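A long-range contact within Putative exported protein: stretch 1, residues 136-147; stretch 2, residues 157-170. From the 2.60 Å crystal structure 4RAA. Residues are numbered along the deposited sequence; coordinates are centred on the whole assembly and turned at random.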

# COMPACT_ATOMS: atom_id res chain seq x y z
N GLN A 136 5.00 -15.93 0.03
CA GLN A 136 6.03 -15.44 0.94
C GLN A 136 7.11 -16.50 1.11
O GLN A 136 6.81 -17.63 1.48
N LEU A 137 8.36 -16.13 0.82
CA LEU A 137 9.53 -17.00 1.02
C LEU A 137 9.82 -17.06 2.52
O LEU A 137 9.52 -16.09 3.22
N GLU A 138 10.42 -18.15 3.00
CA GLU A 138 10.68 -18.34 4.45
C GLU A 138 11.39 -17.15 5.11
O GLU A 138 11.07 -16.79 6.25
N ASP A 139 12.33 -16.52 4.39
CA ASP A 139 13.02 -15.33 4.91
C ASP A 139 12.14 -14.07 5.06
O ASP A 139 12.55 -13.12 5.72
N GLY A 140 10.95 -14.06 4.45
CA GLY A 140 9.99 -12.95 4.57
C GLY A 140 9.70 -12.19 3.28
O GLY A 140 8.67 -11.52 3.18
N ASN A 141 10.60 -12.30 2.31
CA ASN A 141 10.44 -11.64 1.01
C ASN A 141 9.35 -12.35 0.21
O ASN A 141 9.00 -13.50 0.49
N LEU A 142 8.88 -11.69 -0.83
CA LEU A 142 7.74 -12.15 -1.62
C LEU A 142 8.18 -12.59 -3.02
O LEU A 142 8.96 -11.89 -3.65
N LEU A 143 7.70 -13.76 -3.46
CA LEU A 143 7.95 -14.26 -4.83
C LEU A 143 6.67 -14.02 -5.61
O LEU A 143 5.62 -14.52 -5.22
N TRP A 144 6.78 -13.26 -6.70
CA TRP A 144 5.68 -12.96 -7.63
C TRP A 144 6.05 -13.48 -9.01
O TRP A 144 7.25 -13.59 -9.33
N ASN A 145 5.04 -13.75 -9.84
CA ASN A 145 5.28 -14.12 -11.24
C ASN A 145 5.20 -12.83 -12.05
O ASN A 145 4.56 -11.87 -11.62
N SER A 146 5.87 -12.80 -13.21
CA SER A 146 5.89 -11.64 -14.13
C SER A 146 5.02 -11.88 -15.37
O SER A 146 5.42 -12.64 -16.25
N ARG A 147 3.87 -11.22 -15.45
CA ARG A 147 2.97 -11.29 -16.62
C ARG A 147 3.18 -10.09 -17.58
O ARG A 147 2.20 -9.49 -18.06
N PHE A 157 11.92 -11.71 -17.68
CA PHE A 157 12.01 -12.75 -16.65
C PHE A 157 10.64 -13.35 -16.38
O PHE A 157 9.61 -12.72 -16.65
N TYR A 158 10.64 -14.58 -15.86
CA TYR A 158 9.39 -15.27 -15.51
C TYR A 158 8.86 -14.87 -14.12
O TYR A 158 7.65 -14.69 -13.95
N PHE A 159 9.77 -14.72 -13.14
CA PHE A 159 9.44 -14.35 -11.75
C PHE A 159 10.32 -13.22 -11.23
O PHE A 159 11.35 -12.90 -11.83
N VAL A 160 9.92 -12.66 -10.10
CA VAL A 160 10.66 -11.57 -9.44
C VAL A 160 10.49 -11.63 -7.93
O VAL A 160 9.40 -11.88 -7.44
N VAL A 161 11.58 -11.38 -7.19
CA VAL A 161 11.55 -11.39 -5.73
C VAL A 161 11.60 -9.94 -5.25
O VAL A 161 12.47 -9.19 -5.67
N THR A 162 10.65 -9.57 -4.38
CA THR A 162 10.57 -8.21 -3.81
C THR A 162 10.54 -8.27 -2.30
O THR A 162 10.17 -9.30 -1.72
N ASP A 163 10.87 -7.14 -1.68
CA ASP A 163 10.79 -7.01 -0.22
C ASP A 163 9.31 -6.84 0.22
O ASP A 163 8.39 -6.83 -0.62
N SER A 164 9.12 -6.73 1.53
CA SER A 164 7.83 -6.42 2.18
C SER A 164 7.03 -5.32 1.44
O SER A 164 5.86 -5.47 1.12
N LEU A 165 7.75 -4.25 1.11
CA LEU A 165 7.19 -3.02 0.53
C LEU A 165 6.97 -3.05 -1.00
O LEU A 165 6.42 -2.09 -1.55
N PHE A 166 7.37 -4.14 -1.67
CA PHE A 166 7.25 -4.38 -3.15
C PHE A 166 8.42 -3.85 -4.03
O PHE A 166 8.33 -3.92 -5.27
N ASP A 167 9.48 -3.32 -3.42
CA ASP A 167 10.67 -2.90 -4.19
C ASP A 167 11.38 -4.19 -4.65
O ASP A 167 11.53 -5.12 -3.86
N ILE A 168 11.79 -4.23 -5.92
CA ILE A 168 12.39 -5.43 -6.53
C ILE A 168 13.78 -5.70 -5.97
O ILE A 168 14.63 -4.81 -6.03
N ILE A 169 14.00 -6.91 -5.45
CA ILE A 169 15.31 -7.34 -4.93
C ILE A 169 16.09 -8.01 -6.06
O ILE A 169 17.21 -7.59 -6.35
N ASP A 170 15.51 -9.04 -6.69
CA ASP A 170 16.14 -9.72 -7.83
C ASP A 170 15.12 -10.34 -8.78
O ASP A 170 14.06 -10.78 -8.36

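The two stretches pair as antiparallel strands, 142-145 against 159-162, and backbone hydrogen bonds hold them together. Ser146 N donates to Tyr158 O at 2.7 Å. Leu142 and Thr162 bond both ways: Leu142 N to Thr162 O is 2.9 Å and Thr162 N to Leu142 O is 3.0 Å. Trp144 and Val160 do the same, with Val160 N to Trp144 O at 2.9 Å and Trp144 N to Val160 O at 3.1 Å. Val161 CA also makes a CA-H...O contact with Leu142 O at 3.4 Å.

One side-chain hydrogen bond crosses the contact. Trp144 NE1 donates to Thr162 OG1 at 3.2 Å, with the hydroxyl at the edge of the indole. Thr162 (chi1 p) in turn donates from OG1 to Asp163 O at 3.0 Å. The hydroxyl is therefore acceptor and donor at once. Ser146 (chi1 t) points toward the second stretch, and its OG lies 3.3 Å from Phe157 O.

Leu142, Trp144, Val160 and Thr162 share one face of the sheet. Trp144 is m with chi2 near 78°, which brings the indole closer to the second stretch. Its CB lies 4.1 Å from Val160 CG1; Val160 is p. Further out, the indole edge meets the face of Phe166, with Trp144 CZ2 3.6 Å from Phe166 CE1. The planes stand at 85° and the six-membered rings are 5.2 Å apart by centroid. Phe166 (chi1 m) ends the type I turn that starts at Asp163. Its CB points sideways, but the ring reaches back to the first stretch. Leu142 (m, t) meets the edge of the same ring, CD1 to Phe166 CE1 at 3.9 Å. Leu142 CD1 also lies 3.6 Å from Asp163 O.

Leu143, Asn145, Phe159 and Val161 occupy the other face. Leu143 (t, p) places CD1 3.8 Å from Val161 CG2 and 3.9 Å from Phe159 CB. It thus packs against two neighbours on the facing strand. Phe159 is m, and its CD1 is 3.7 Å from Asn145 CA. Asn145 (p) turns its amide away to partners elsewhere in the structure. Val161 is t, and its CG1 is 3.9 Å from Leu137 CD1. Leu137 (m, t) points toward the second stretch from the start of a type I turn.

Asn141 (m) closes this end. Its CB is 3.4 Å from Thr162 O, and its CG lies 3.7 Å from Ile169 CD1. Ile169 (m, t) is exposed. Together the stretches bury 733 Å², both sides summed.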

# COMPACT_ATOMS: atom_id res chain seq x y z
CB GLN A 136 5.45 -15.06 2.31
CG GLN A 136 6.44 -14.27 3.17
CD GLN A 136 5.86 -13.73 4.47
OE1 GLN A 136 5.11 -14.41 5.16
NE2 GLN A 136 6.25 -12.53 4.82
CB LEU A 137 10.76 -16.44 0.29
CG LEU A 137 10.64 -16.29 -1.23
CD1 LEU A 137 11.80 -15.47 -1.77
CD2 LEU A 137 10.53 -17.65 -1.92
CB GLU A 138 11.47 -19.63 4.74
CG GLU A 138 11.34 -20.07 6.21
CD GLU A 138 12.48 -20.95 6.72
OE1 GLU A 138 13.35 -21.40 5.93
OE2 GLU A 138 12.50 -21.19 7.95
CB ASP A 139 14.32 -15.02 4.14
CG ASP A 139 14.11 -14.68 2.67
OD1 ASP A 139 12.99 -14.34 2.24
OD2 ASP A 139 15.11 -14.74 1.93
CB ASN A 141 11.74 -11.66 0.22
CG ASN A 141 12.87 -10.94 0.93
OD1 ASN A 141 12.67 -9.94 1.62
ND2 ASN A 141 14.08 -11.45 0.75
CB LEU A 142 6.74 -11.00 -1.73
CG LEU A 142 6.35 -10.32 -0.40
CD1 LEU A 142 5.58 -9.03 -0.66
CD2 LEU A 142 5.56 -11.27 0.50
CB LEU A 143 8.28 -15.75 -4.85
CG LEU A 143 8.54 -16.40 -6.23
CD1 LEU A 143 9.74 -15.78 -6.93
CD2 LEU A 143 8.74 -17.90 -6.10
CB TRP A 144 5.50 -11.45 -7.80
CG TRP A 144 5.32 -10.63 -6.59
CD1 TRP A 144 6.29 -10.22 -5.72
CD2 TRP A 144 4.12 -9.99 -6.18
NE1 TRP A 144 5.75 -9.41 -4.75
CE2 TRP A 144 4.42 -9.25 -5.01
CE3 TRP A 144 2.80 -9.99 -6.67
CZ2 TRP A 144 3.45 -8.51 -4.33
CZ3 TRP A 144 1.83 -9.26 -5.99
CH2 TRP A 144 2.17 -8.52 -4.82
CB ASN A 145 4.30 -15.21 -11.73
CG ASN A 145 2.89 -14.69 -12.05
OD1 ASN A 145 2.27 -13.99 -11.25
ND2 ASN A 145 2.37 -15.08 -13.20
CB SER A 146 7.33 -11.32 -14.56
OG SER A 146 7.36 -10.44 -15.68
CB ARG A 147 1.49 -11.41 -16.19
CG ARG A 147 1.19 -12.65 -15.38
CD ARG A 147 -0.29 -13.02 -15.35
NE ARG A 147 -0.79 -13.53 -16.64
CZ ARG A 147 -1.46 -12.85 -17.58
NH1 ARG A 147 -1.76 -11.55 -17.43
NH2 ARG A 147 -1.85 -13.47 -18.70
CB PHE A 157 12.59 -12.18 -15.36
CG PHE A 157 14.03 -11.79 -15.47
CD1 PHE A 157 14.40 -10.50 -15.88
CD2 PHE A 157 15.04 -12.69 -15.12
CE1 PHE A 157 15.75 -10.13 -15.95
CE2 PHE A 157 16.39 -12.33 -15.20
CZ PHE A 157 16.75 -11.05 -15.61
CB TYR A 158 9.54 -16.80 -15.60
CG TYR A 158 9.36 -17.36 -16.99
CD1 TYR A 158 8.10 -17.39 -17.58
CD2 TYR A 158 10.43 -17.93 -17.69
CE1 TYR A 158 7.91 -17.91 -18.85
CE2 TYR A 158 10.24 -18.48 -18.96
CZ TYR A 158 8.98 -18.47 -19.54
OH TYR A 158 8.77 -19.00 -20.79
CB PHE A 159 9.61 -15.55 -10.81
CG PHE A 159 8.92 -16.79 -11.28
CD1 PHE A 159 7.60 -17.04 -10.92
CD2 PHE A 159 9.59 -17.72 -12.08
CE1 PHE A 159 6.96 -18.19 -11.37
CE2 PHE A 159 8.97 -18.87 -12.52
CZ PHE A 159 7.64 -19.10 -12.17
CB VAL A 160 10.24 -10.17 -10.00
CG1 VAL A 160 8.77 -9.88 -9.77
CG2 VAL A 160 11.11 -9.05 -9.43
CB VAL A 161 12.71 -12.20 -5.14
CG1 VAL A 161 12.67 -12.17 -3.61
CG2 VAL A 161 12.65 -13.63 -5.68
CB THR A 162 9.28 -7.45 -4.23
OG1 THR A 162 8.16 -7.85 -3.42
CG2 THR A 162 8.98 -7.63 -5.71
CB ASP A 163 11.70 -5.87 0.33
CG ASP A 163 11.28 -4.45 -0.12
OD1 ASP A 163 10.13 -4.23 -0.56
OD2 ASP A 163 12.12 -3.54 0.01
CB SER A 164 8.16 -5.97 3.63
OG SER A 164 7.07 -5.42 4.34
CB LEU A 165 8.14 -1.85 0.97
CG LEU A 165 7.76 -0.38 1.01
CD1 LEU A 165 6.54 -0.14 1.89
CD2 LEU A 165 8.93 0.43 1.56
CB PHE A 166 5.91 -3.96 -3.81
CG PHE A 166 4.64 -4.45 -3.14
CD1 PHE A 166 4.60 -5.58 -2.30
CD2 PHE A 166 3.42 -3.84 -3.50
CE1 PHE A 166 3.38 -6.00 -1.75
CE2 PHE A 166 2.21 -4.28 -2.97
CZ PHE A 166 2.19 -5.35 -2.10
CB ASP A 167 11.61 -2.03 -3.36
CG ASP A 167 10.99 -0.68 -2.97
OD1 ASP A 167 10.09 -0.19 -3.68
OD2 ASP A 167 11.43 -0.11 -1.95
CB ILE A 168 12.46 -5.31 -8.09
CG1 ILE A 168 11.03 -5.23 -8.67
CG2 ILE A 168 13.23 -6.49 -8.71
CD1 ILE A 168 10.95 -4.85 -10.14
CB ILE A 169 15.20 -8.29 -3.70
CG1 ILE A 169 14.53 -7.54 -2.54
CG2 ILE A 169 16.59 -8.80 -3.28
CD1 ILE A 169 14.20 -8.40 -1.33
CB ASP A 170 17.12 -10.80 -7.33
CG ASP A 170 18.12 -11.27 -8.41
OD1 ASP A 170 18.27 -10.65 -9.49
OD2 ASP A 170 18.79 -12.28 -8.16